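Lipase aflb (Neosartorya fumigata, PDB 6IDY) probably hydrolyses the ester bonds of acylglycerols and related lipids, as expected of an alpha/beta-hydrolase-fold lipase, and binds a calcium ion. Local coordinates at residues K160-L165 with S225-L230; V253-A258 with V375-H380; I259-H264 with T310-S315; D304-P309 with V339-N344; W371-D376 with G384-L389. All coordinates share one frame; numbering follows the deposited sequence.

Contact 1: residues K160-L165 with S225-L230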
# COMPACT_ATOMS: atom_id res chain seq x y z
N LYS A 160 -10.54 -18.31 -11.34
CA LYS A 160 -10.23 -17.19 -10.45
C LYS A 160 -8.94 -16.54 -10.92
O LYS A 160 -7.92 -17.22 -11.07
CB LYS A 160 -10.11 -17.64 -8.98
CG LYS A 160 -11.34 -18.39 -8.47
CD LYS A 160 -11.55 -18.21 -6.97
CE LYS A 160 -10.79 -19.19 -6.10
NZ LYS A 160 -11.12 -19.00 -4.66
N LYS A 161 -9.01 -15.24 -11.21
CA LYS A 161 -7.86 -14.48 -11.68
C LYS A 161 -6.86 -14.26 -10.54
O LYS A 161 -7.25 -13.75 -9.49
CB LYS A 161 -8.34 -13.12 -12.26
CG LYS A 161 -7.27 -12.26 -12.92
CD LYS A 161 -6.89 -12.80 -14.28
CE LYS A 161 -6.58 -11.69 -15.25
NZ LYS A 161 -7.80 -11.27 -16.00
N PRO A 162 -5.57 -14.64 -10.70
CA PRO A 162 -4.59 -14.37 -9.64
C PRO A 162 -4.40 -12.86 -9.45
O PRO A 162 -4.29 -12.13 -10.43
CB PRO A 162 -3.32 -15.05 -10.14
CG PRO A 162 -3.78 -16.03 -11.22
CD PRO A 162 -4.93 -15.30 -11.86
N VAL A 163 -4.45 -12.39 -8.20
CA VAL A 163 -4.30 -10.98 -7.86
C VAL A 163 -3.13 -10.81 -6.90
O VAL A 163 -3.14 -11.37 -5.80
CB VAL A 163 -5.62 -10.32 -7.34
CG1 VAL A 163 -5.40 -8.85 -6.97
CG2 VAL A 163 -6.75 -10.44 -8.36
N ILE A 164 -2.11 -10.04 -7.32
CA ILE A 164 -0.93 -9.78 -6.51
C ILE A 164 -1.19 -8.53 -5.68
O ILE A 164 -1.40 -7.45 -6.24
CB ILE A 164 0.36 -9.65 -7.37
CG1 ILE A 164 0.57 -10.92 -8.24
CG2 ILE A 164 1.58 -9.38 -6.47
CD1 ILE A 164 1.43 -10.72 -9.43
N LEU A 165 -1.16 -8.69 -4.35
CA LEU A 165 -1.35 -7.60 -3.41
C LEU A 165 0.00 -7.02 -3.04
O LEU A 165 0.83 -7.71 -2.44
CB LEU A 165 -2.13 -8.07 -2.17
CG LEU A 165 -3.47 -8.77 -2.40
CD1 LEU A 165 -4.05 -9.25 -1.08
CD2 LEU A 165 -4.47 -7.86 -3.14
N SER A 225 -1.56 -17.90 -16.73
CA SER A 225 -2.65 -16.95 -16.83
C SER A 225 -2.13 -15.54 -16.69
O SER A 225 -1.07 -15.33 -16.11
CB SER A 225 -3.64 -17.21 -15.70
OG SER A 225 -4.72 -16.29 -15.66
N ASN A 226 -2.91 -14.58 -17.18
CA ASN A 226 -2.62 -13.18 -16.95
C ASN A 226 -3.08 -12.91 -15.51
O ASN A 226 -3.83 -13.69 -14.93
CB ASN A 226 -3.32 -12.29 -17.96
CG ASN A 226 -2.56 -12.15 -19.26
OD1 ASN A 226 -1.61 -12.89 -19.54
ND2 ASN A 226 -2.95 -11.18 -20.07
N VAL A 227 -2.57 -11.84 -14.91
CA VAL A 227 -2.87 -11.52 -13.52
C VAL A 227 -3.38 -10.09 -13.40
O VAL A 227 -3.38 -9.33 -14.38
CB VAL A 227 -1.62 -11.74 -12.60
CG1 VAL A 227 -1.12 -13.19 -12.68
CG2 VAL A 227 -0.49 -10.75 -12.92
N ALA A 228 -3.75 -9.73 -12.19
CA ALA A 228 -4.11 -8.39 -11.79
C ALA A 228 -3.22 -8.04 -10.62
O ALA A 228 -2.73 -8.93 -9.92
CB ALA A 228 -5.57 -8.33 -11.38
N VAL A 229 -2.94 -6.75 -10.45
CA VAL A 229 -2.14 -6.24 -9.35
C VAL A 229 -3.00 -5.24 -8.60
O VAL A 229 -3.60 -4.36 -9.23
CB VAL A 229 -0.81 -5.58 -9.84
CG1 VAL A 229 -0.06 -4.94 -8.68
CG2 VAL A 229 0.10 -6.58 -10.58
N LEU A 230 -3.07 -5.36 -7.27
CA LEU A 230 -3.74 -4.37 -6.44
C LEU A 230 -2.67 -3.86 -5.49
O LEU A 230 -2.05 -4.64 -4.77
CB LEU A 230 -4.96 -4.93 -5.68
CG LEU A 230 -5.86 -3.87 -5.03
CD1 LEU A 230 -7.30 -4.31 -5.05
CD2 LEU A 230 -5.43 -3.57 -3.59

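Contact 2: residues V253-A258 with V375-H380. With CA (calcium ion), chain D.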
# COMPACT_ATOMS: atom_id res chain seq x y z
N VAL A 253 -0.28 -8.40 -17.32
CA VAL A 253 -1.09 -7.69 -16.31
C VAL A 253 -2.30 -7.08 -16.99
O VAL A 253 -2.16 -6.17 -17.80
CB VAL A 253 -0.29 -6.67 -15.45
CG1 VAL A 253 -1.20 -5.89 -14.50
CG2 VAL A 253 0.81 -7.37 -14.66
N ASP A 254 -3.50 -7.60 -16.66
CA ASP A 254 -4.76 -7.11 -17.24
C ASP A 254 -5.32 -5.91 -16.49
O ASP A 254 -6.04 -5.11 -17.09
CB ASP A 254 -5.81 -8.24 -17.30
CG ASP A 254 -5.47 -9.36 -18.26
OD1 ASP A 254 -4.66 -9.14 -19.19
OD2 ASP A 254 -6.02 -10.47 -18.09
N ASP A 255 -5.04 -5.80 -15.19
CA ASP A 255 -5.53 -4.70 -14.37
C ASP A 255 -4.54 -4.34 -13.30
O ASP A 255 -3.98 -5.21 -12.63
CB ASP A 255 -6.87 -5.06 -13.70
CG ASP A 255 -8.07 -5.03 -14.62
OD1 ASP A 255 -8.51 -3.91 -14.98
OD2 ASP A 255 -8.59 -6.11 -14.97
N PHE A 256 -4.34 -3.04 -13.11
CA PHE A 256 -3.50 -2.48 -12.06
C PHE A 256 -4.44 -1.58 -11.25
O PHE A 256 -4.85 -0.53 -11.74
CB PHE A 256 -2.27 -1.74 -12.66
CG PHE A 256 -1.38 -0.91 -11.75
CD1 PHE A 256 -1.41 -1.07 -10.36
CD2 PHE A 256 -0.50 0.03 -12.29
CE1 PHE A 256 -0.59 -0.29 -9.54
CE2 PHE A 256 0.32 0.80 -11.46
CZ PHE A 256 0.26 0.64 -10.09
N ILE A 257 -4.85 -2.04 -10.06
CA ILE A 257 -5.74 -1.29 -9.17
C ILE A 257 -4.84 -0.63 -8.12
O ILE A 257 -4.18 -1.32 -7.35
CB ILE A 257 -6.87 -2.17 -8.56
CG1 ILE A 257 -7.72 -2.81 -9.69
CG2 ILE A 257 -7.76 -1.35 -7.59
CD1 ILE A 257 -8.27 -4.22 -9.37
N ALA A 258 -4.76 0.69 -8.15
CA ALA A 258 -3.87 1.44 -7.27
C ALA A 258 -4.61 2.25 -6.22
O ALA A 258 -5.28 3.23 -6.53
CB ALA A 258 -2.95 2.31 -8.10
N VAL A 375 -13.84 -4.43 -8.12
CA VAL A 375 -14.71 -5.50 -8.61
C VAL A 375 -15.09 -5.23 -10.07
O VAL A 375 -14.96 -6.12 -10.91
CB VAL A 375 -15.95 -5.69 -7.68
CG1 VAL A 375 -16.99 -6.63 -8.30
CG2 VAL A 375 -15.53 -6.20 -6.31
N ASP A 376 -15.50 -3.99 -10.37
CA ASP A 376 -15.85 -3.58 -11.73
C ASP A 376 -14.64 -3.69 -12.69
O ASP A 376 -14.82 -4.14 -13.83
CB ASP A 376 -16.46 -2.17 -11.74
CG ASP A 376 -16.81 -1.68 -13.12
OD1 ASP A 376 -17.91 -2.02 -13.61
OD2 ASP A 376 -15.97 -0.99 -13.72
N ALA A 377 -13.43 -3.30 -12.24
CA ALA A 377 -12.19 -3.39 -13.03
C ALA A 377 -11.87 -4.83 -13.41
O ALA A 377 -11.50 -5.10 -14.55
CB ALA A 377 -11.03 -2.79 -12.25
N LEU A 378 -12.00 -5.75 -12.45
CA LEU A 378 -11.71 -7.17 -12.63
C LEU A 378 -12.73 -7.91 -13.50
O LEU A 378 -12.38 -8.93 -14.09
CB LEU A 378 -11.56 -7.86 -11.27
CG LEU A 378 -10.36 -7.42 -10.43
CD1 LEU A 378 -10.49 -7.89 -9.00
CD2 LEU A 378 -9.05 -7.89 -11.03
N SER A 379 -13.96 -7.39 -13.60
CA SER A 379 -15.03 -8.02 -14.38
C SER A 379 -15.21 -7.47 -15.80
O SER A 379 -15.99 -8.02 -16.57
CB SER A 379 -16.35 -7.98 -13.61
OG SER A 379 -16.74 -6.64 -13.32
N HIS A 380 -14.49 -6.39 -16.15
CA HIS A 380 -14.59 -5.78 -17.47
C HIS A 380 -13.23 -5.53 -18.09
O HIS A 380 -12.27 -5.28 -17.37
CB HIS A 380 -15.33 -4.43 -17.37
CG HIS A 380 -16.74 -4.52 -16.87
ND1 HIS A 380 -17.03 -4.52 -15.52
CD2 HIS A 380 -17.89 -4.62 -17.57
CE1 HIS A 380 -18.35 -4.62 -15.44
NE2 HIS A 380 -18.91 -4.69 -16.65
CA CA D . -10.24 -4.95 -16.37
O HOH W 1 -8.56 -5.17 -18.07
O HOH W 2 -10.49 -7.25 -16.77

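Contact 3: residues I259-H264 with T310-S315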
# COMPACT_ATOMS: atom_id res chain seq x y z
N ILE A 259 -4.51 1.79 -4.95
CA ILE A 259 -5.13 2.43 -3.79
C ILE A 259 -4.15 3.46 -3.22
O ILE A 259 -3.01 3.11 -2.92
CB ILE A 259 -5.55 1.38 -2.72
CG1 ILE A 259 -6.31 0.16 -3.35
CG2 ILE A 259 -6.33 2.01 -1.57
CD1 ILE A 259 -7.68 0.46 -4.13
N SER A 260 -4.61 4.73 -3.12
CA SER A 260 -3.84 5.89 -2.62
C SER A 260 -2.43 5.93 -3.24
O SER A 260 -1.44 5.99 -2.50
CB SER A 260 -3.74 5.85 -1.09
OG SER A 260 -5.03 5.89 -0.50
N PRO A 261 -2.29 5.84 -4.59
CA PRO A 261 -0.94 5.82 -5.17
C PRO A 261 -0.30 7.19 -5.24
O PRO A 261 -0.97 8.17 -5.54
CB PRO A 261 -1.17 5.23 -6.55
CG PRO A 261 -2.54 5.71 -6.92
CD PRO A 261 -3.33 5.78 -5.65
N ASP A 262 1.00 7.25 -4.97
CA ASP A 262 1.74 8.52 -5.02
C ASP A 262 2.66 8.51 -6.24
O ASP A 262 3.88 8.56 -6.10
CB ASP A 262 2.46 8.79 -3.69
CG ASP A 262 3.50 7.78 -3.28
OD1 ASP A 262 3.28 6.56 -3.50
OD2 ASP A 262 4.54 8.19 -2.72
N PHE A 263 2.06 8.48 -7.44
CA PHE A 263 2.79 8.44 -8.72
C PHE A 263 3.67 9.66 -8.96
O PHE A 263 4.55 9.60 -9.83
CB PHE A 263 1.86 8.19 -9.92
CG PHE A 263 1.16 6.85 -9.89
CD1 PHE A 263 1.89 5.67 -9.92
CD2 PHE A 263 -0.22 6.78 -9.90
CE1 PHE A 263 1.24 4.43 -9.91
CE2 PHE A 263 -0.87 5.54 -9.94
CZ PHE A 263 -0.14 4.38 -9.93
N HIS A 264 3.46 10.74 -8.19
CA HIS A 264 4.30 11.93 -8.26
C HIS A 264 4.89 12.21 -6.87
O HIS A 264 5.43 13.28 -6.63
CB HIS A 264 3.50 13.16 -8.76
CG HIS A 264 4.35 14.17 -9.49
ND1 HIS A 264 5.57 14.60 -8.98
CD2 HIS A 264 4.11 14.82 -10.64
CE1 HIS A 264 6.04 15.48 -9.86
NE2 HIS A 264 5.20 15.63 -10.88
N THR A 310 -5.28 0.83 -15.83
CA THR A 310 -5.06 1.24 -14.44
C THR A 310 -6.27 1.96 -13.85
O THR A 310 -6.82 2.88 -14.46
CB THR A 310 -3.75 2.04 -14.31
OG1 THR A 310 -2.68 1.29 -14.89
CG2 THR A 310 -3.40 2.37 -12.85
N THR A 311 -6.65 1.55 -12.63
CA THR A 311 -7.75 2.11 -11.85
C THR A 311 -7.12 2.74 -10.58
O THR A 311 -6.71 2.01 -9.68
CB THR A 311 -8.76 0.99 -11.50
OG1 THR A 311 -9.13 0.31 -12.70
CG2 THR A 311 -10.00 1.52 -10.77
N THR A 312 -7.01 4.08 -10.54
CA THR A 312 -6.44 4.78 -9.38
C THR A 312 -7.57 5.23 -8.49
O THR A 312 -8.60 5.67 -9.00
CB THR A 312 -5.47 5.93 -9.78
OG1 THR A 312 -6.22 7.07 -10.22
CG2 THR A 312 -4.44 5.51 -10.84
N ILE A 313 -7.43 5.06 -7.16
CA ILE A 313 -8.47 5.41 -6.19
C ILE A 313 -7.81 6.16 -5.05
O ILE A 313 -6.89 5.64 -4.42
CB ILE A 313 -9.33 4.19 -5.73
CG1 ILE A 313 -9.72 3.26 -6.92
CG2 ILE A 313 -10.57 4.68 -4.97
CD1 ILE A 313 -10.01 1.84 -6.60
N TYR A 314 -8.27 7.39 -4.80
CA TYR A 314 -7.63 8.26 -3.81
C TYR A 314 -8.58 9.23 -3.15
O TYR A 314 -9.65 9.51 -3.69
CB TYR A 314 -6.45 9.01 -4.48
CG TYR A 314 -6.85 9.81 -5.70
CD1 TYR A 314 -7.07 9.18 -6.93
CD2 TYR A 314 -6.97 11.19 -5.64
CE1 TYR A 314 -7.41 9.92 -8.07
CE2 TYR A 314 -7.31 11.94 -6.77
CZ TYR A 314 -7.54 11.29 -7.98
OH TYR A 314 -7.90 12.03 -9.08
N SER A 315 -8.15 9.80 -2.01
CA SER A 315 -8.96 10.68 -1.18
C SER A 315 -8.29 12.01 -0.83
O SER A 315 -7.08 12.04 -0.57
CB SER A 315 -9.31 9.94 0.11
OG SER A 315 -10.02 10.73 1.05
O HOH W 3 -5.67 8.60 -1.01

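Contact 4: residues D304-P309 with V339-N344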
# COMPACT_ATOMS: atom_id res chain seq x y z
N ASP A 304 4.55 8.63 -16.60
CA ASP A 304 3.43 9.37 -16.02
C ASP A 304 2.09 8.95 -16.69
O ASP A 304 1.03 9.47 -16.32
CB ASP A 304 3.67 10.89 -16.11
CG ASP A 304 3.91 11.45 -17.50
OD1 ASP A 304 4.21 10.64 -18.43
OD2 ASP A 304 3.81 12.68 -17.67
N SER A 305 2.16 8.00 -17.65
CA SER A 305 1.00 7.40 -18.32
C SER A 305 0.95 5.93 -17.91
O SER A 305 1.98 5.35 -17.58
CB SER A 305 1.09 7.51 -19.84
OG SER A 305 0.53 8.72 -20.32
N ALA A 306 -0.25 5.32 -17.95
CA ALA A 306 -0.39 3.91 -17.60
C ALA A 306 0.27 2.98 -18.63
O ALA A 306 0.44 3.37 -19.79
CB ALA A 306 -1.85 3.55 -17.45
N TYR A 307 0.66 1.77 -18.19
CA TYR A 307 1.28 0.75 -19.04
C TYR A 307 0.28 -0.35 -19.35
O TYR A 307 0.46 -1.09 -20.32
CB TYR A 307 2.50 0.13 -18.33
CG TYR A 307 3.68 1.08 -18.34
CD1 TYR A 307 4.46 1.23 -19.48
CD2 TYR A 307 3.94 1.91 -17.25
CE1 TYR A 307 5.51 2.14 -19.52
CE2 TYR A 307 4.97 2.84 -17.29
CZ TYR A 307 5.75 2.96 -18.43
OH TYR A 307 6.76 3.88 -18.48
N VAL A 308 -0.71 -0.52 -18.48
CA VAL A 308 -1.76 -1.55 -18.55
C VAL A 308 -3.06 -0.87 -18.04
O VAL A 308 -2.94 0.20 -17.43
CB VAL A 308 -1.38 -2.80 -17.68
CG1 VAL A 308 -0.06 -3.43 -18.11
CG2 VAL A 308 -1.36 -2.48 -16.18
N PRO A 309 -4.28 -1.44 -18.23
CA PRO A 309 -5.49 -0.79 -17.68
C PRO A 309 -5.31 -0.48 -16.19
O PRO A 309 -5.12 -1.40 -15.39
CB PRO A 309 -6.59 -1.81 -17.93
CG PRO A 309 -6.13 -2.55 -19.16
CD PRO A 309 -4.64 -2.69 -18.95
N VAL A 339 -4.35 2.56 -23.03
CA VAL A 339 -4.57 1.25 -22.41
C VAL A 339 -5.84 1.25 -21.53
O VAL A 339 -6.31 0.20 -21.12
CB VAL A 339 -3.32 0.71 -21.65
CG1 VAL A 339 -2.21 0.33 -22.62
CG2 VAL A 339 -2.82 1.70 -20.60
N GLY A 340 -6.38 2.45 -21.28
CA GLY A 340 -7.55 2.65 -20.44
C GLY A 340 -7.12 3.01 -19.03
O GLY A 340 -6.34 2.27 -18.41
N VAL A 341 -7.57 4.16 -18.54
CA VAL A 341 -7.25 4.67 -17.20
C VAL A 341 -8.49 5.31 -16.60
O VAL A 341 -9.20 6.03 -17.28
CB VAL A 341 -6.07 5.69 -17.20
CG1 VAL A 341 -5.83 6.29 -15.81
CG2 VAL A 341 -4.79 5.07 -17.72
N SER A 342 -8.72 5.07 -15.30
CA SER A 342 -9.76 5.76 -14.56
C SER A 342 -9.09 6.30 -13.30
O SER A 342 -8.39 5.56 -12.62
CB SER A 342 -10.96 4.87 -14.26
OG SER A 342 -10.68 3.83 -13.35
N ASN A 343 -9.22 7.61 -13.07
CA ASN A 343 -8.65 8.29 -11.91
C ASN A 343 -9.82 8.66 -11.05
O ASN A 343 -10.62 9.53 -11.38
CB ASN A 343 -7.80 9.50 -12.33
CG ASN A 343 -6.57 9.08 -13.09
OD1 ASN A 343 -5.70 8.38 -12.58
ND2 ASN A 343 -6.48 9.49 -14.34
N ASN A 344 -9.97 7.89 -9.97
CA ASN A 344 -11.14 7.93 -9.12
C ASN A 344 -10.93 8.62 -7.78
O ASN A 344 -10.43 8.03 -6.82
CB ASN A 344 -11.69 6.50 -8.95
CG ASN A 344 -11.87 5.80 -10.29
OD1 ASN A 344 -12.86 6.02 -11.00
ND2 ASN A 344 -10.90 4.99 -10.68

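Contact 5: residues W371-D376 with G384-L389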
# COMPACT_ATOMS: atom_id res chain seq x y z
N TRP A 371 -13.67 -0.58 -3.39
CA TRP A 371 -14.04 -1.99 -3.57
C TRP A 371 -14.91 -2.23 -4.79
O TRP A 371 -14.62 -3.13 -5.57
CB TRP A 371 -14.73 -2.52 -2.31
CG TRP A 371 -13.75 -2.95 -1.27
CD1 TRP A 371 -12.95 -2.14 -0.51
CD2 TRP A 371 -13.41 -4.29 -0.92
NE1 TRP A 371 -12.14 -2.90 0.30
CE2 TRP A 371 -12.41 -4.23 0.08
CE3 TRP A 371 -13.86 -5.56 -1.34
CZ2 TRP A 371 -11.84 -5.37 0.65
CZ3 TRP A 371 -13.31 -6.70 -0.76
CH2 TRP A 371 -12.31 -6.60 0.21
N ALA A 372 -15.96 -1.39 -4.97
CA ALA A 372 -16.87 -1.49 -6.11
C ALA A 372 -16.11 -1.25 -7.43
O ALA A 372 -16.37 -1.93 -8.41
CB ALA A 372 -18.01 -0.50 -5.96
N LEU A 373 -15.12 -0.33 -7.42
CA LEU A 373 -14.29 -0.06 -8.59
C LEU A 373 -13.33 -1.20 -8.86
O LEU A 373 -13.11 -1.54 -10.03
CB LEU A 373 -13.54 1.27 -8.44
CG LEU A 373 -14.37 2.53 -8.62
CD1 LEU A 373 -13.69 3.70 -7.98
CD2 LEU A 373 -14.71 2.79 -10.10
N ALA A 374 -12.77 -1.82 -7.80
CA ALA A 374 -11.86 -2.96 -7.93
C ALA A 374 -12.60 -4.15 -8.58
O ALA A 374 -12.07 -4.75 -9.50
CB ALA A 374 -11.32 -3.36 -6.56
N VAL A 375 -13.84 -4.43 -8.12
CA VAL A 375 -14.71 -5.50 -8.61
C VAL A 375 -15.09 -5.23 -10.07
O VAL A 375 -14.96 -6.12 -10.91
CB VAL A 375 -15.95 -5.69 -7.68
CG1 VAL A 375 -16.99 -6.63 -8.30
CG2 VAL A 375 -15.53 -6.20 -6.31
N ASP A 376 -15.50 -3.99 -10.37
CA ASP A 376 -15.85 -3.58 -11.73
C ASP A 376 -14.64 -3.69 -12.69
O ASP A 376 -14.82 -4.14 -13.83
CB ASP A 376 -16.46 -2.17 -11.74
CG ASP A 376 -16.81 -1.68 -13.12
OD1 ASP A 376 -17.91 -2.02 -13.61
OD2 ASP A 376 -15.97 -0.99 -13.72
N GLY A 384 -11.67 0.13 -14.01
CA GLY A 384 -12.92 0.30 -13.28
C GLY A 384 -13.61 1.56 -13.77
O GLY A 384 -12.93 2.53 -14.09
N ASP A 385 -14.93 1.52 -13.93
CA ASP A 385 -15.70 2.63 -14.46
C ASP A 385 -16.84 2.99 -13.50
O ASP A 385 -17.77 2.18 -13.35
CB ASP A 385 -16.24 2.27 -15.86
CG ASP A 385 -16.84 3.41 -16.66
OD1 ASP A 385 -17.17 4.46 -16.07
OD2 ASP A 385 -16.99 3.26 -17.89
N PRO A 386 -16.82 4.19 -12.87
CA PRO A 386 -17.91 4.56 -11.95
C PRO A 386 -19.30 4.67 -12.60
O PRO A 386 -20.31 4.52 -11.90
CB PRO A 386 -17.45 5.88 -11.33
CG PRO A 386 -16.44 6.42 -12.26
CD PRO A 386 -15.79 5.25 -12.94
N SER A 387 -19.34 4.89 -13.94
CA SER A 387 -20.60 5.00 -14.68
C SER A 387 -21.34 3.65 -14.79
O SER A 387 -22.53 3.63 -15.09
CB SER A 387 -20.37 5.62 -16.06
OG SER A 387 -19.78 4.71 -16.96
N ARG A 388 -20.63 2.52 -14.54
CA ARG A 388 -21.20 1.17 -14.57
C ARG A 388 -21.70 0.75 -13.19
O ARG A 388 -22.28 -0.32 -13.04
CB ARG A 388 -20.18 0.14 -15.06
CG ARG A 388 -19.92 0.15 -16.56
CD ARG A 388 -19.20 -1.11 -17.01
NE ARG A 388 -17.86 -1.22 -16.41
CZ ARG A 388 -16.72 -1.06 -17.08
NH1 ARG A 388 -16.73 -0.79 -18.37
NH2 ARG A 388 -15.56 -1.19 -16.45
N LEU A 389 -21.47 1.59 -12.18
CA LEU A 389 -21.87 1.30 -10.80
C LEU A 389 -23.17 1.99 -10.41
O LEU A 389 -23.48 3.07 -10.92
CB LEU A 389 -20.76 1.71 -9.81
CG LEU A 389 -19.37 1.08 -9.97
CD1 LEU A 389 -18.38 1.73 -9.01
CD2 LEU A 389 -19.40 -0.43 -9.75

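Contact 1: residues K160-L165 with S225-L230
Strands 161-166 and 227-232 run side by side in the central sheet of the alpha/beta-hydrolase fold, their short axes 28° from parallel. Three similarly straight bonds make the parallel ladder: Ala228 N to Pro162 O (3.0 Å) nearly along the C=O axis, Ile164 N to Ala228 O (2.9 Å) in the carbonyl plane, and Leu230 N to Ile164 O (2.9 Å) from above the carbonyl plane. Leu165 and Leu230 lie alongside each other, pointing the same way from the sheet, with Leu165 CD2 3.9 Å from Leu230 CB. On this same face Val163 crosses Leu230 obliquely, and its CG2, anti to the carbonyl carbon, meets Ala228 CB at 3.9 Å. The other side faces helix 205-223, whose Ile219 touches Pro162 and Val227. Here the proline ring crosses Val227 at about a right angle, CB to CG1 3.8 Å, while Ile164 reaches obliquely with CD1 to Val227 CG2. Lys161 starts anti to the backbone N (chi1 -174°), then bends across the backbone of Asn226, just before the neighbouring strand, to a salt bridge with Asp254. Its CD passes Asn226 O at 3.3 Å, the same carbonyl that accepts from Ser225 OG on an in-plane lone pair.

Contact 2: residues V253-A258 with V375-H380
The His380 ring meets the last turn of the helix that precedes it edge-on: ND1 donates to Asp376 O at 2.8 Å, with that oxygen in the ring plane and the hydrogen aimed at a carbonyl lone pair (161° at the hydrogen). This bond fixes the rotation of the imidazole, and Arg388 touches the same side chain. The other flat group, the carboxylate of Asp255, turns both oxygens to the calcium. OD1 and OD2 both lie 2.5 Å from the ion, a symmetric bidentate grip, reached with CG anti to the carbonyl carbon (chi1 -76°). Ala377 O faces the ion at 2.2 Å and His380 O at 2.3 Å, so the end of the helix and the residue after it contribute backbone oxygens. Two waters and Gly382 O bring the ligand atoms to seven; water 1 also donates to Asp254 O at 2.7 Å. The site bridges two elements of the alpha/beta-hydrolase fold: strand 253-259 of the central sheet and helix 368-379, which lies against it almost antiparallel (172° between the short axes). Further along strand 253-259, at Ile257, the contact turns apolar. Ile257 CG1 approaches Ala377 CB at 4.2 Å, and its side chain crosses Leu378 at about a right angle, CD1 4.0 Å from Leu378 CG. With a single carboxylate among its ligands, the ion would retain positive charge, which probably keeps Asp255 ionised and polarises the Ala377 and His380 carbonyls.

Contact 3: residues I259-H264 with T310-S315
Ile259 is the last residue of strand 253-259 and forms a parallel bridge with Ile313 of strand 310-314, a neighbour in the central alpha/beta-hydrolase sheet. The two isoleucines lie side by side and point the same way; a bend at chi2 of Ile259 (-61°) brings CD1 to CD1 at 3.7 Å. Ser260 then leaves the strand with backbone angles in the left-handed region, yet its N still donates to Ile313 O at 2.8 Å, nearly along the C=O axis. Its side chain turns from the strand: OG is bonded to His361 O and accepts from a water at 2.8 Å, and that water in turn accepts from Ser315 N. Pro261 crosses Thr312 at about a right angle, with CG 4.1 Å from Thr312 CB. The ring's CB also sits over one face of Phe263, toward its rim. Phe263 itself offers an edge, CE2 to Thr312 CG2 at 3.7 Å. A chi1 of 77° puts that CG2 anti to the carbonyl carbon, while OG1, in the crowded position, hydrogen-bonds with Asn343 OD1. One backbone bond thus ends the ladder; a water bridges Ser260 OG to Ser315 N, and Pro261 and Phe263 fold back on Thr312 through carbon contacts alone.

Contact 4: residues D304-P309 with V339-N344
Val339 lays its two methyls over the backbone of the loop 304-309. CG1, anti to the carbonyl carbon, faces Tyr307 O at 3.8 Å, while CG2, in the crowded position between N and the carbonyl carbon, lies 3.5 Å from Val308 O. The same CG2 meets Ala306 CB at 3.8 Å. That alanine methyl is approached still more closely by Val341, CG2 to CB 3.3 Å, tighter than usual van der Waals contact. Val341 turns this branch to the loop because its CG1 is anti to the backbone N (chi1 176°). The ring of Pro309 rides over the next peptide, with CG 3.4 Å from Val339 O. Its CA-H points at Gly340 O, CA to O 3.3 Å, with 154° at the hydrogen. Gly340 has a positive phi (96°), at which a CB would jam against the preceding carbonyl; its N and that of Val339 are held by the carboxylate of Asp335. In the central sheet, strand 341-345 is the outermost strand on this flank, and the loop 304-309 leads into its neighbour, strand 310-314. The regular pairing begins just beyond, where Gly340 and Ser342 bond to Thr310. Between the two segments no conventional hydrogen bond is made, so the approach to the ladder rests on methyl packing and a CA-H...O contact, with directional bonds supplied by flanking residues.

Contact 5: residues W371-D376 with G384-L389
Leu389 is the main bump, set into the side of helix 368-379. Its CD1 rests on Ala372 CB at 3.8 Å, and its CD2 sits over Ala372 O at 3.6 Å and also touches Asp376 CB. From the helix Leu373 crosses Leu389 at about a right angle and Pro386 obliquely, its CD2 between them: 3.9 Å to Pro386 CD and 4.0 Å to Leu389 CD1. At Gly384 the absence of a side chain lets the chain close on Leu373 O, where a CB would clash. The segment 384-389 is the return of the chain after the calcium-binding end of the helix, and it curls into a short 3-10 turn at 386-388 that folds Arg388 back against Asp376. Here the fit becomes electrostatic. Asp376 projects with CG anti to the backbone N (chi1 179°), and Arg388, bent at chi3, grips it side-on in a bidentate salt bridge. NE bonds to the syn lone pair of Asp376 OD1 at 2.9 Å, nearly straight (172° at the hydrogen), while NH2 meets OD2 at 2.8 Å from above the carboxylate plane. The two groups are only 27° from coplanar. Asp376 OD2 takes a second hydrogen, from Asp385 N at 2.7 Å, and this pair of donors would favour the charged carboxylate. Asp385 CB lies over the centre of the guanidinium, 3.5 Å above its plane, and the acid's OD1 accepts from Ser387 N, which makes the Asx turn, and also from Ser387 OG.

In the fold
Contacts 1 to 4 follow the same mixed sheet across its strands, from 161-166 and 227-232 through 253-259 and 310-314 to 341-345, and contact 5 sits on helix 368-379 beside it. Contact 2 is central: its centre is about 9 Å from those of contacts 1 and 5 and about 11 Å from that of contact 4, whereas contacts 1 and 3 have centres about 18 Å apart. Along the chain contact 1 closes first; contacts 3 and 4, whose segments alternate, are nested within the loop closed by contact 2. Contacts 2 and 5 both use helix 368-379, where Asp376 O holds His380 while its carboxylate holds Arg388 and Asp385. Gly384 links that return loop to Thr311 and Ser342.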